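Local structure of lantibiotic dehydratase (Microbispora corallina, 5EHK) at residues Q200-R205 with Q278-T283; A243-V248 with L608-V613; M694-G699 with A719-P724; L736-D739 with W744-V747; R868-G873 with F922-F927. The protein probably dehydrates serine and threonine residues of the precursor peptide of the lantibiotic NAI-107, using glutamate delivered by glutamyl-tRNA. One frame throughout, in Å; residues are numbered along the deposited sequence.

How the contacts relate
Contacts 1 and 2 are neighbours, with centres about 11 Å apart. They touch where Leu-281 packs on Ala-244 and where CD2 of Leu-608 meets Gln-200 and Thr-201. Contacts 3 and 4 form a second pair, with centres about 14 Å apart and nearest atoms about 7 Å apart. The two pairs lie far from each other: the centres of contacts 2 and 3 are about 58 Å apart, on opposite sides of the chain's centre. These four belong to the N-terminal dehydratase family region. Contact 5 lies in the C-terminal family region, its centre about 77 Å from that of contact 4. Contacts 1 and 3 also reach the second subunit.

Contact 1 of 5, residues Q200-R205 with Q278-T283; sequences QTLTVR and QELLIT
Leu-202 lays its two methyl groups over Leu-280. Its CD2 meets CD2 of Leu-280 at 3.8 Å, and the two side chains run roughly perpendicular to each other. The other branch, CD1 of Leu-202, rests against the main chain, 3.6 Å from O of Leu-280. The CB of Leu-202 points toward the opposing segment. That of Leu-280 does not, and it is the far end of its side chain that turns in to the contact. A second, looser touch lies beside this one. OE1 of Gln-200 comes to 4.0 Å from CD1 of Ile-282, again with the side chains crossing near a right angle. The Gln-200 chain bends at chi2 (95°), which swings the amide back to the contact although its CB points away. The amide is held by others: OE1 accepts from the backbone N of Gly-596, and NE2 donates to O of Leu-597. Apart from the two methyl-to-oxygen touches the packing is apolar, and it is modest in size. Ile-282 belongs to the edge strand 281-283, which pairs with strand 195-198. Strand 203-205 pairs with 208-212 in a separate three-stranded antiparallel sheet. Leu-202 and Leu-280 fill the join between these two small sheets, against Leu-211, Ile-209 and Val-229 of the second one.

Contact 2 of 5, residues A243-V248 with L608-V613; sequences AARRPV and LDELGV
Arg-245 reaches across to Asp-609 with an extended side chain. Its CB points to the other segment, and CG stands anti to the backbone N (chi1 177°), which sends the chain straight over. CG and CD pass OD2 of Asp-609, with CD 3.8 Å from it. NE then donates to OD2 of Asp-609 at 3.1 Å, with the acceptor tilted 21° from the guanidinium plane. At the tip, NH2 donates to OD1 of Asp-609 at 3.0 Å, and this bond is straighter (162° at the hydrogen) and lies in the plane. Each carboxylate oxygen uses its syn lone pair, so this is a side-on, two-nitrogen salt bridge. The two flat groups are nearly coplanar. NH2 also forms a longer salt bridge, 3.5 Å to OE2 of Glu-610, whose carboxylate lies almost in the same plane. OE1 of Glu-610 is hydrogen-bonded to NE2 of His-624. The contact joins the loop after helix 235-243 to the 3-10 turn leading into strand 611-615. It is a surface ion network. The paired bonds fix the rotation of the guanidinium, and one positive charge between two carboxylates probably eases the repulsion between Asp-609 and Glu-610.

Contact 3 of 5, residues M694-G699 with A719-P724; sequences MDQLRG and AEWNVP
The two backbones stay well apart, with CA of Gln-696 and CA of Glu-720 at 10.9 Å, so a 3-10 turn meets a helix end through side chains alone. Gln-696 spans the gap with a chain extended beyond CG. Both polar atoms of its amide are used, NE2 weakly. OE1 accepts from NE1 of Trp-721 at 3.2 Å. The bond is nearly straight (167° at the hydrogen), and OE1 lies in the indole plane. Seen from the amide, the same donor sits above the carbonyl plane, 40° out of it. NE2 makes a weak hydrogen bond to OE2 of Glu-720 at 3.4 Å. Glu-720 approaches from the opposite direction, with CG anti to its backbone N (chi1 -177°). Its CG also lies above one face of the Trp-721 ring, 3.9 Å from the plane and toward the rim. Trp-721 is buried, and Gln-696 satisfies its indole N-H. Gln-696 follows strand 685-693, and Trp-721 lies near the end of helix 707-721, which comes next in the chain. Trp-717 of that helix packs on Gln-696 and on the Trp-721 ring. Arg-464 and Lys-468 of the second subunit pack on Gln-696 and Glu-720, placing this helix end at the dimer contact.

Contact 4 of 5, residues L736-D739 with W744-V747; sequences LLLD and WHRV
The end of strand 735-739 meets the first turn of helix 743-755, and the backbones come close, with CA of Leu-738 and CA of His-745 at 5.8 Å. This is a tight strand-to-helix connection, closed by a side-chain to main-chain bond. The CB of His-745 points toward the strand. Its CG lies anti to the carbonyl carbon (chi1 -66°), which sets the ring edge, with ND1 foremost, against the backbone of Asp-739. ND1 faces the backbone N-H of Asp-739 as acceptor. The side chain of Leu-738 adds a loose apolar touch, CD2 at 4.3 Å from CB of His-745, and packs on Leu-748 and Leu-749 of the same helix. The carboxylate of Asp-739 turns away from the histidine. Its OD1 forms a salt bridge with Arg-725 and accepts from the backbone N of Asp-741 in the turn. Across the sheet, strand 735-739 pairs antiparallel with strand 726-730. Helix 119-138 also borders the contact, with Ile-134 touching His-745 and Thr-138 touching Leu-737. The bond from N of Asp-739 to ND1 of His-745 is 2.8 Å long and 162° at the hydrogen, and the donor lies only 2° out of the imidazole plane.

Contact 5 of 5, residues R868-G873 with F922-F927; sequences RVRFRG and FTETAF
Arg-870 and Glu-924 make the close part of this contact, a buried pairing of NH2 of Arg-870 with OE1 of Glu-924. A salt bridge is plausible here, but the model places the two atoms too near each other, so its detailed geometry is uncertain. As modelled, the carboxylate oxygen comes to the guanidinium edge, and the side chains cross at about a right angle. Arg-870 bends at chi3 (55°) and Glu-924 at chi2 (-66°), which folds both chains within the gap between strand and helix. The backbones remain wide apart, CA of Arg-872 lying 9.6 Å from CA of Glu-924. Strand 864-872 belongs to a four-stranded antiparallel sheet in the C-terminal family region, and helix 920-942 packs against it. Tyr-907 lies against both Arg-870 and Glu-924, and OE2 of Glu-924 is hydrogen-bonded to OH of Tyr-911. The looser side belongs to Arg-872, which is partly exposed. Its NH1 only approaches CG of Glu-924, at 4.2 Å. Its charge is paired with others, NH2 with OD1 of Asp-852 and NH1 with OE2 of Glu-921, one helical turn before Glu-924.

Contact 1 of 5, residues Q200-R205 with Q278-T283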
# COMPACT_ATOMS: atom_id res chain seq x y z
N GLN A 200 -22.38 -19.51 20.99
CA GLN A 200 -22.70 -19.60 19.57
C GLN A 200 -21.46 -19.56 18.66
O GLN A 200 -21.53 -19.89 17.48
CB GLN A 200 -23.75 -18.55 19.19
CG GLN A 200 -25.09 -18.72 19.91
CD GLN A 200 -25.22 -17.86 21.19
OE1 GLN A 200 -24.25 -17.26 21.67
NE2 GLN A 200 -26.44 -17.78 21.72
N THR A 201 -20.30 -19.22 19.20
CA THR A 201 -19.15 -19.08 18.34
C THR A 201 -18.06 -20.13 18.56
O THR A 201 -16.92 -19.94 18.12
CB THR A 201 -18.51 -17.70 18.44
OG1 THR A 201 -17.96 -17.56 19.74
CG2 THR A 201 -19.54 -16.63 18.21
N LEU A 202 -18.41 -21.22 19.23
CA LEU A 202 -17.48 -22.34 19.36
C LEU A 202 -17.11 -22.85 17.99
O LEU A 202 -17.96 -22.98 17.12
CB LEU A 202 -18.11 -23.48 20.16
CG LEU A 202 -18.38 -23.13 21.62
CD1 LEU A 202 -19.04 -24.27 22.38
CD2 LEU A 202 -17.08 -22.68 22.28
N THR A 203 -15.85 -23.16 17.80
CA THR A 203 -15.42 -23.74 16.54
C THR A 203 -14.61 -24.99 16.87
O THR A 203 -13.82 -24.99 17.83
CB THR A 203 -14.65 -22.72 15.62
OG1 THR A 203 -13.41 -23.30 15.19
CG2 THR A 203 -14.40 -21.38 16.35
N VAL A 204 -14.88 -26.05 16.11
CA VAL A 204 -14.24 -27.36 16.27
C VAL A 204 -12.92 -27.51 15.52
O VAL A 204 -12.89 -27.43 14.30
CB VAL A 204 -15.17 -28.46 15.74
CG1 VAL A 204 -14.48 -29.81 15.76
CG2 VAL A 204 -16.44 -28.48 16.53
N ARG A 205 -11.83 -27.76 16.23
CA ARG A 205 -10.55 -27.97 15.56
C ARG A 205 -9.95 -29.30 15.97
O ARG A 205 -9.45 -29.45 17.09
CB ARG A 205 -9.58 -26.84 15.85
CG ARG A 205 -9.94 -25.58 15.13
CD ARG A 205 -9.00 -24.44 15.45
NE ARG A 205 -9.23 -23.38 14.49
CZ ARG A 205 -9.82 -22.23 14.80
NH1 ARG A 205 -10.20 -21.98 16.04
NH2 ARG A 205 -10.01 -21.31 13.85
N GLN A 278 -15.84 -21.99 31.69
CA GLN A 278 -14.90 -21.71 30.62
C GLN A 278 -15.59 -20.95 29.52
O GLN A 278 -14.98 -20.58 28.51
CB GLN A 278 -14.35 -22.99 30.00
CG GLN A 278 -13.66 -23.96 30.93
CD GLN A 278 -13.19 -25.20 30.17
OE1 GLN A 278 -12.21 -25.15 29.43
NE2 GLN A 278 -13.92 -26.31 30.32
N GLU A 279 -16.88 -20.72 29.72
CA GLU A 279 -17.72 -20.07 28.74
C GLU A 279 -17.92 -20.92 27.49
O GLU A 279 -18.16 -20.38 26.42
CB GLU A 279 -17.20 -18.69 28.38
CG GLU A 279 -17.70 -17.63 29.34
CD GLU A 279 -17.23 -16.25 28.97
OE1 GLU A 279 -16.14 -16.15 28.37
OE2 GLU A 279 -17.94 -15.28 29.29
N LEU A 280 -17.80 -22.24 27.62
CA LEU A 280 -18.22 -23.15 26.57
C LEU A 280 -19.74 -23.23 26.63
O LEU A 280 -20.41 -23.58 25.66
CB LEU A 280 -17.62 -24.54 26.77
CG LEU A 280 -16.11 -24.72 26.66
CD1 LEU A 280 -15.76 -26.17 26.40
CD2 LEU A 280 -15.56 -23.85 25.57
N LEU A 281 -20.29 -22.95 27.81
CA LEU A 281 -21.74 -22.82 27.97
C LEU A 281 -22.09 -21.44 28.48
O LEU A 281 -21.24 -20.75 29.04
CB LEU A 281 -22.31 -23.88 28.90
CG LEU A 281 -22.38 -25.30 28.37
CD1 LEU A 281 -22.62 -26.27 29.51
CD2 LEU A 281 -23.49 -25.39 27.34
N ILE A 282 -23.32 -21.03 28.24
CA ILE A 282 -23.84 -19.75 28.71
C ILE A 282 -25.10 -20.03 29.50
O ILE A 282 -26.06 -20.58 28.94
CB ILE A 282 -24.20 -18.85 27.54
CG1 ILE A 282 -22.95 -18.51 26.72
CG2 ILE A 282 -24.89 -17.60 28.05
CD1 ILE A 282 -23.21 -17.63 25.50
N THR A 283 -25.10 -19.68 30.79
CA THR A 283 -26.27 -19.93 31.64
C THR A 283 -27.28 -18.82 31.46
O THR A 283 -26.90 -17.72 31.05
CB THR A 283 -25.91 -20.08 33.15
OG1 THR A 283 -25.57 -18.80 33.70
CG2 THR A 283 -24.74 -21.02 33.33

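Contact 2 of 5, residues A243-V248 with L608-V613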
# COMPACT_ATOMS: atom_id res chain seq x y z
N ALA A 243 -26.66 -31.19 22.61
CA ALA A 243 -27.98 -31.14 23.24
C ALA A 243 -28.32 -29.73 23.71
O ALA A 243 -29.49 -29.35 23.82
CB ALA A 243 -28.02 -32.11 24.40
N ALA A 244 -27.28 -28.95 23.99
CA ALA A 244 -27.44 -27.57 24.44
C ALA A 244 -27.29 -26.57 23.28
O ALA A 244 -26.85 -25.42 23.49
CB ALA A 244 -26.45 -27.27 25.55
N ARG A 245 -27.64 -27.00 22.07
CA ARG A 245 -27.58 -26.12 20.90
C ARG A 245 -28.60 -25.00 21.06
O ARG A 245 -28.28 -23.83 20.92
CB ARG A 245 -27.80 -26.89 19.59
CG ARG A 245 -27.82 -25.96 18.39
CD ARG A 245 -28.23 -26.61 17.08
NE ARG A 245 -28.59 -25.57 16.10
CZ ARG A 245 -29.81 -25.06 15.96
NH1 ARG A 245 -30.82 -25.50 16.71
NH2 ARG A 245 -30.03 -24.10 15.06
N ARG A 246 -29.84 -25.37 21.35
CA ARG A 246 -30.81 -24.39 21.79
C ARG A 246 -30.86 -24.40 23.32
O ARG A 246 -30.43 -25.37 23.94
CB ARG A 246 -32.17 -24.63 21.15
CG ARG A 246 -32.17 -24.42 19.64
CD ARG A 246 -33.54 -24.73 19.06
NE ARG A 246 -34.53 -23.74 19.49
CZ ARG A 246 -35.83 -23.79 19.19
NH1 ARG A 246 -36.31 -24.79 18.45
NH2 ARG A 246 -36.65 -22.85 19.63
N PRO A 247 -31.33 -23.30 23.95
CA PRO A 247 -31.35 -23.29 25.42
C PRO A 247 -32.21 -24.43 25.97
O PRO A 247 -33.37 -24.58 25.55
CB PRO A 247 -31.99 -21.94 25.75
CG PRO A 247 -32.73 -21.55 24.52
CD PRO A 247 -31.91 -22.06 23.39
N VAL A 248 -31.62 -25.23 26.86
CA VAL A 248 -32.25 -26.41 27.45
C VAL A 248 -32.04 -26.37 28.96
O VAL A 248 -31.01 -25.89 29.43
CB VAL A 248 -31.63 -27.73 26.89
CG1 VAL A 248 -30.25 -28.01 27.49
CG2 VAL A 248 -32.54 -28.90 27.13
N LEU A 608 -27.39 -18.17 14.91
CA LEU A 608 -26.19 -17.88 14.15
C LEU A 608 -25.79 -19.00 13.17
O LEU A 608 -25.44 -18.72 12.02
CB LEU A 608 -25.06 -17.59 15.13
CG LEU A 608 -23.72 -17.17 14.60
CD1 LEU A 608 -24.00 -16.05 13.63
CD2 LEU A 608 -22.96 -16.66 15.79
N ASP A 609 -25.86 -20.26 13.61
CA ASP A 609 -25.38 -21.35 12.77
C ASP A 609 -26.30 -21.64 11.59
O ASP A 609 -26.03 -22.54 10.82
CB ASP A 609 -25.10 -22.64 13.56
CG ASP A 609 -26.34 -23.20 14.29
OD1 ASP A 609 -27.51 -22.93 13.90
OD2 ASP A 609 -26.12 -23.94 15.28
N GLU A 610 -27.39 -20.88 11.47
CA GLU A 610 -28.28 -21.04 10.33
C GLU A 610 -27.96 -20.03 9.24
O GLU A 610 -28.62 -20.01 8.20
CB GLU A 610 -29.74 -20.90 10.74
CG GLU A 610 -30.22 -21.90 11.75
CD GLU A 610 -31.74 -21.81 11.99
OE1 GLU A 610 -32.43 -21.02 11.26
OE2 GLU A 610 -32.25 -22.52 12.89
N LEU A 611 -26.96 -19.19 9.49
CA LEU A 611 -26.65 -18.09 8.60
C LEU A 611 -25.50 -18.39 7.62
O LEU A 611 -24.55 -19.06 7.96
CB LEU A 611 -26.37 -16.84 9.43
CG LEU A 611 -27.58 -16.40 10.26
CD1 LEU A 611 -27.32 -15.11 11.05
CD2 LEU A 611 -28.79 -16.24 9.33
N GLY A 612 -25.61 -17.88 6.39
CA GLY A 612 -24.60 -18.04 5.37
C GLY A 612 -24.29 -16.73 4.66
O GLY A 612 -24.98 -15.72 4.83
N VAL A 613 -23.20 -16.71 3.90
CA VAL A 613 -22.83 -15.51 3.17
C VAL A 613 -22.61 -15.89 1.70
O VAL A 613 -21.91 -16.86 1.40
CB VAL A 613 -21.56 -14.86 3.77
CG1 VAL A 613 -21.32 -13.49 3.15
CG2 VAL A 613 -21.66 -14.73 5.27

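Contact 3 of 5, residues M694-G699 with A719-P724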
# COMPACT_ATOMS: atom_id res chain seq x y z
N MET A 694 -4.82 24.51 17.21
CA MET A 694 -4.11 25.15 18.31
C MET A 694 -2.62 24.78 18.42
O MET A 694 -2.07 24.80 19.52
CB MET A 694 -4.80 24.85 19.64
CG MET A 694 -6.27 25.19 19.67
SD MET A 694 -6.95 24.99 21.33
CE MET A 694 -6.10 23.51 21.79
N ASP A 695 -1.97 24.44 17.29
CA ASP A 695 -0.55 24.04 17.26
C ASP A 695 0.38 25.09 17.91
O ASP A 695 1.19 24.79 18.79
CB ASP A 695 -0.09 23.80 15.83
CG ASP A 695 -1.04 22.93 15.03
OD1 ASP A 695 -2.10 23.44 14.58
OD2 ASP A 695 -0.74 21.74 14.82
N GLN A 696 0.23 26.34 17.47
CA GLN A 696 1.04 27.45 17.95
C GLN A 696 1.02 27.57 19.47
O GLN A 696 1.92 28.16 20.07
CB GLN A 696 0.51 28.77 17.39
CG GLN A 696 0.69 28.95 15.90
CD GLN A 696 0.00 30.22 15.43
OE1 GLN A 696 -0.92 30.72 16.09
NE2 GLN A 696 0.45 30.75 14.29
N LEU A 697 -0.03 27.06 20.09
CA LEU A 697 -0.20 27.22 21.52
C LEU A 697 0.46 26.09 22.32
O LEU A 697 0.46 26.11 23.55
CB LEU A 697 -1.69 27.31 21.87
CG LEU A 697 -2.44 28.58 21.46
CD1 LEU A 697 -3.92 28.33 21.57
CD2 LEU A 697 -2.04 29.71 22.36
N ARG A 698 1.01 25.09 21.62
CA ARG A 698 1.53 23.91 22.31
C ARG A 698 2.80 24.24 23.08
O ARG A 698 2.93 23.87 24.25
CB ARG A 698 1.81 22.78 21.32
CG ARG A 698 0.56 22.10 20.82
CD ARG A 698 0.87 21.22 19.64
NE ARG A 698 -0.33 20.78 18.94
CZ ARG A 698 -0.34 20.24 17.72
NH1 ARG A 698 0.80 20.09 17.06
NH2 ARG A 698 -1.48 19.86 17.16
N GLY A 699 3.71 24.94 22.41
CA GLY A 699 4.93 25.41 23.03
C GLY A 699 4.73 26.40 24.16
O GLY A 699 5.39 26.27 25.20
N ALA A 719 -6.18 36.92 18.64
CA ALA A 719 -6.34 38.06 17.75
C ALA A 719 -5.78 37.79 16.34
O ALA A 719 -6.16 38.43 15.38
CB ALA A 719 -5.71 39.28 18.36
N GLU A 720 -4.88 36.81 16.23
CA GLU A 720 -4.24 36.50 14.96
C GLU A 720 -5.13 35.73 13.98
O GLU A 720 -4.90 35.76 12.75
CB GLU A 720 -2.96 35.69 15.20
CG GLU A 720 -2.19 35.37 13.93
CD GLU A 720 -1.06 34.41 14.21
OE1 GLU A 720 -0.79 34.20 15.42
OE2 GLU A 720 -0.48 33.85 13.24
N TRP A 721 -6.13 35.02 14.50
CA TRP A 721 -6.98 34.19 13.64
C TRP A 721 -8.44 34.56 13.84
O TRP A 721 -9.33 33.98 13.21
CB TRP A 721 -6.75 32.70 13.93
CG TRP A 721 -5.35 32.27 13.72
CD1 TRP A 721 -4.44 31.96 14.68
CD2 TRP A 721 -4.67 32.14 12.47
NE1 TRP A 721 -3.24 31.62 14.11
CE2 TRP A 721 -3.35 31.73 12.75
CE3 TRP A 721 -5.04 32.32 11.14
CZ2 TRP A 721 -2.42 31.50 11.75
CZ3 TRP A 721 -4.12 32.10 10.16
CH2 TRP A 721 -2.82 31.69 10.46
N ASN A 722 -8.67 35.56 14.69
CA ASN A 722 -10.00 36.07 15.00
C ASN A 722 -10.85 35.03 15.74
O ASN A 722 -12.01 34.79 15.41
CB ASN A 722 -10.72 36.55 13.73
CG ASN A 722 -11.95 37.40 14.05
OD1 ASN A 722 -12.06 38.05 15.10
ND2 ASN A 722 -12.93 37.34 13.14
N VAL A 723 -10.27 34.45 16.78
CA VAL A 723 -10.95 33.48 17.62
C VAL A 723 -11.85 34.21 18.58
O VAL A 723 -11.41 35.12 19.29
CB VAL A 723 -9.92 32.62 18.41
CG1 VAL A 723 -10.60 31.63 19.35
CG2 VAL A 723 -8.98 31.93 17.46
N PRO A 724 -13.13 33.82 18.62
CA PRO A 724 -14.10 34.36 19.56
C PRO A 724 -13.70 34.17 21.02
O PRO A 724 -12.77 33.43 21.34
CB PRO A 724 -15.38 33.58 19.23
CG PRO A 724 -14.94 32.41 18.40
CD PRO A 724 -13.75 32.89 17.66

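Contact 4 of 5, residues L736-D739 with W744-V747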
# COMPACT_ATOMS: atom_id res chain seq x y z
N LEU A 736 -15.80 20.81 25.24
CA LEU A 736 -15.51 21.67 26.38
C LEU A 736 -15.82 23.15 26.11
O LEU A 736 -15.07 23.84 25.41
CB LEU A 736 -14.07 21.47 26.84
CG LEU A 736 -13.85 21.64 28.34
CD1 LEU A 736 -14.93 20.90 29.12
CD2 LEU A 736 -12.46 21.16 28.75
N LEU A 737 -16.94 23.61 26.66
CA LEU A 737 -17.39 25.00 26.50
C LEU A 737 -16.55 25.88 27.40
O LEU A 737 -16.65 25.81 28.63
CB LEU A 737 -18.85 25.13 26.93
CG LEU A 737 -19.77 26.11 26.20
CD1 LEU A 737 -18.98 27.25 25.59
CD2 LEU A 737 -20.56 25.40 25.12
N LEU A 738 -15.73 26.72 26.79
CA LEU A 738 -14.82 27.56 27.57
C LEU A 738 -15.07 29.03 27.26
O LEU A 738 -15.21 29.41 26.10
CB LEU A 738 -13.35 27.22 27.30
CG LEU A 738 -12.79 25.82 27.58
CD1 LEU A 738 -11.37 25.76 27.07
CD2 LEU A 738 -12.88 25.44 29.06
N ASP A 739 -15.14 29.83 28.31
CA ASP A 739 -15.10 31.27 28.16
C ASP A 739 -13.65 31.76 28.32
O ASP A 739 -13.09 31.71 29.42
CB ASP A 739 -16.03 31.91 29.20
CG ASP A 739 -16.36 33.35 28.87
OD1 ASP A 739 -15.44 34.13 28.53
OD2 ASP A 739 -17.56 33.70 28.89
N TRP A 744 -10.00 31.23 35.12
CA TRP A 744 -10.01 29.78 35.35
C TRP A 744 -10.11 28.96 34.05
O TRP A 744 -9.39 27.98 33.88
CB TRP A 744 -11.15 29.36 36.27
CG TRP A 744 -10.93 29.48 37.74
CD1 TRP A 744 -11.69 30.18 38.63
CD2 TRP A 744 -9.89 28.86 38.51
NE1 TRP A 744 -11.20 30.03 39.90
CE2 TRP A 744 -10.09 29.23 39.86
CE3 TRP A 744 -8.82 28.02 38.19
CZ2 TRP A 744 -9.25 28.80 40.88
CZ3 TRP A 744 -7.99 27.60 39.21
CH2 TRP A 744 -8.21 27.99 40.54
N HIS A 745 -11.01 29.36 33.15
CA HIS A 745 -11.14 28.68 31.86
C HIS A 745 -9.85 28.81 31.05
O HIS A 745 -9.49 27.90 30.29
CB HIS A 745 -12.34 29.19 31.06
CG HIS A 745 -13.67 28.87 31.68
ND1 HIS A 745 -14.86 28.98 30.99
CD2 HIS A 745 -14.00 28.49 32.94
CE1 HIS A 745 -15.86 28.64 31.79
NE2 HIS A 745 -15.37 28.35 32.98
N ARG A 746 -9.14 29.93 31.21
CA ARG A 746 -7.89 30.13 30.47
C ARG A 746 -6.76 29.20 30.92
O ARG A 746 -5.84 28.91 30.15
CB ARG A 746 -7.44 31.59 30.54
CG ARG A 746 -7.96 32.45 29.41
CD ARG A 746 -7.45 33.87 29.54
NE ARG A 746 -7.87 34.45 30.81
CZ ARG A 746 -7.48 35.65 31.24
NH1 ARG A 746 -6.65 36.38 30.51
NH2 ARG A 746 -7.92 36.10 32.41
N VAL A 747 -6.81 28.74 32.17
CA VAL A 747 -5.80 27.80 32.65
C VAL A 747 -6.26 26.39 32.39
O VAL A 747 -5.46 25.49 32.25
CB VAL A 747 -5.47 27.98 34.16
CG1 VAL A 747 -5.41 29.46 34.54
CG2 VAL A 747 -6.47 27.22 35.02

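Contact 5 of 5, residues R868-G873 with F922-F927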
# COMPACT_ATOMS: atom_id res chain seq x y z
N ARG A 868 2.28 -23.71 -13.55
CA ARG A 868 1.88 -24.88 -12.78
C ARG A 868 1.69 -26.02 -13.74
O ARG A 868 0.98 -25.90 -14.73
CB ARG A 868 0.60 -24.59 -12.00
CG ARG A 868 0.79 -23.48 -11.04
CD ARG A 868 -0.33 -23.39 -10.09
NE ARG A 868 0.07 -22.62 -8.92
CZ ARG A 868 -0.75 -22.27 -7.94
NH1 ARG A 868 -2.03 -22.62 -8.00
NH2 ARG A 868 -0.28 -21.56 -6.91
N VAL A 869 2.34 -27.13 -13.49
CA VAL A 869 2.17 -28.26 -14.37
C VAL A 869 1.53 -29.37 -13.59
O VAL A 869 1.97 -29.68 -12.48
CB VAL A 869 3.52 -28.72 -14.93
CG1 VAL A 869 3.33 -29.90 -15.88
CG2 VAL A 869 4.22 -27.55 -15.64
N ARG A 870 0.49 -29.99 -14.15
CA ARG A 870 -0.15 -31.10 -13.43
C ARG A 870 -0.07 -32.47 -14.12
O ARG A 870 -0.35 -32.57 -15.29
CB ARG A 870 -1.62 -30.82 -13.15
CG ARG A 870 -2.05 -31.82 -12.11
CD ARG A 870 -3.53 -31.93 -11.90
NE ARG A 870 -4.33 -32.21 -13.09
CZ ARG A 870 -4.24 -33.32 -13.81
NH1 ARG A 870 -3.37 -34.26 -13.49
NH2 ARG A 870 -5.04 -33.48 -14.86
N PHE A 871 0.28 -33.51 -13.37
CA PHE A 871 0.26 -34.87 -13.92
C PHE A 871 -0.72 -35.71 -13.14
O PHE A 871 -0.86 -35.53 -11.93
CB PHE A 871 1.62 -35.55 -13.83
CG PHE A 871 2.73 -34.80 -14.49
CD1 PHE A 871 3.10 -35.09 -15.79
CD2 PHE A 871 3.43 -33.82 -13.80
CE1 PHE A 871 4.14 -34.41 -16.40
CE2 PHE A 871 4.45 -33.14 -14.39
CZ PHE A 871 4.81 -33.43 -15.71
N ARG A 872 -1.40 -36.62 -13.83
CA ARG A 872 -2.27 -37.58 -13.16
C ARG A 872 -1.74 -38.99 -13.40
O ARG A 872 -1.31 -39.33 -14.50
CB ARG A 872 -3.71 -37.45 -13.62
CG ARG A 872 -4.66 -38.39 -12.90
CD ARG A 872 -6.11 -38.24 -13.35
NE ARG A 872 -6.39 -38.93 -14.60
CZ ARG A 872 -7.58 -38.89 -15.20
NH1 ARG A 872 -8.56 -38.20 -14.64
NH2 ARG A 872 -7.78 -39.55 -16.34
N GLY A 873 -1.75 -39.79 -12.35
CA GLY A 873 -1.29 -41.16 -12.47
C GLY A 873 -1.44 -41.95 -11.19
O GLY A 873 -1.97 -41.48 -10.18
N PHE A 922 -13.73 -35.30 -19.86
CA PHE A 922 -13.70 -34.44 -21.03
C PHE A 922 -12.93 -33.15 -20.74
O PHE A 922 -12.22 -32.62 -21.60
CB PHE A 922 -15.13 -34.12 -21.51
CG PHE A 922 -15.92 -35.35 -21.87
CD1 PHE A 922 -15.79 -35.94 -23.12
CD2 PHE A 922 -16.81 -35.91 -20.95
CE1 PHE A 922 -16.53 -37.06 -23.46
CE2 PHE A 922 -17.55 -37.06 -21.29
CZ PHE A 922 -17.41 -37.62 -22.54
N THR A 923 -13.07 -32.66 -19.51
CA THR A 923 -12.34 -31.48 -19.08
C THR A 923 -10.84 -31.75 -19.03
O THR A 923 -10.06 -30.98 -19.58
CB THR A 923 -12.84 -30.95 -17.73
OG1 THR A 923 -14.25 -30.69 -17.81
CG2 THR A 923 -12.09 -29.66 -17.34
N GLU A 924 -10.42 -32.83 -18.38
CA GLU A 924 -9.00 -33.13 -18.29
C GLU A 924 -8.40 -33.26 -19.67
O GLU A 924 -7.29 -32.81 -19.95
CB GLU A 924 -8.73 -34.40 -17.48
CG GLU A 924 -9.14 -34.29 -16.01
CD GLU A 924 -8.31 -33.28 -15.24
OE1 GLU A 924 -7.13 -33.10 -15.60
OE2 GLU A 924 -8.82 -32.67 -14.27
N THR A 925 -9.16 -33.87 -20.56
CA THR A 925 -8.66 -34.07 -21.90
C THR A 925 -8.50 -32.78 -22.67
O THR A 925 -7.45 -32.53 -23.28
CB THR A 925 -9.51 -35.08 -22.64
OG1 THR A 925 -9.24 -36.38 -22.08
CG2 THR A 925 -9.16 -35.13 -24.11
N ALA A 926 -9.53 -31.94 -22.60
CA ALA A 926 -9.42 -30.62 -23.21
C ALA A 926 -8.15 -29.90 -22.70
O ALA A 926 -7.34 -29.42 -23.51
CB ALA A 926 -10.66 -29.81 -22.94
N PHE A 927 -7.97 -29.86 -21.38
CA PHE A 927 -6.80 -29.23 -20.78
C PHE A 927 -5.50 -29.86 -21.27
O PHE A 927 -4.57 -29.14 -21.61
CB PHE A 927 -6.86 -29.33 -19.25
CG PHE A 927 -7.90 -28.47 -18.62
CD1 PHE A 927 -8.72 -27.66 -19.39
CD2 PHE A 927 -8.05 -28.45 -17.25
CE1 PHE A 927 -9.68 -26.85 -18.80
CE2 PHE A 927 -9.01 -27.65 -16.67
CZ PHE A 927 -9.82 -26.85 -17.45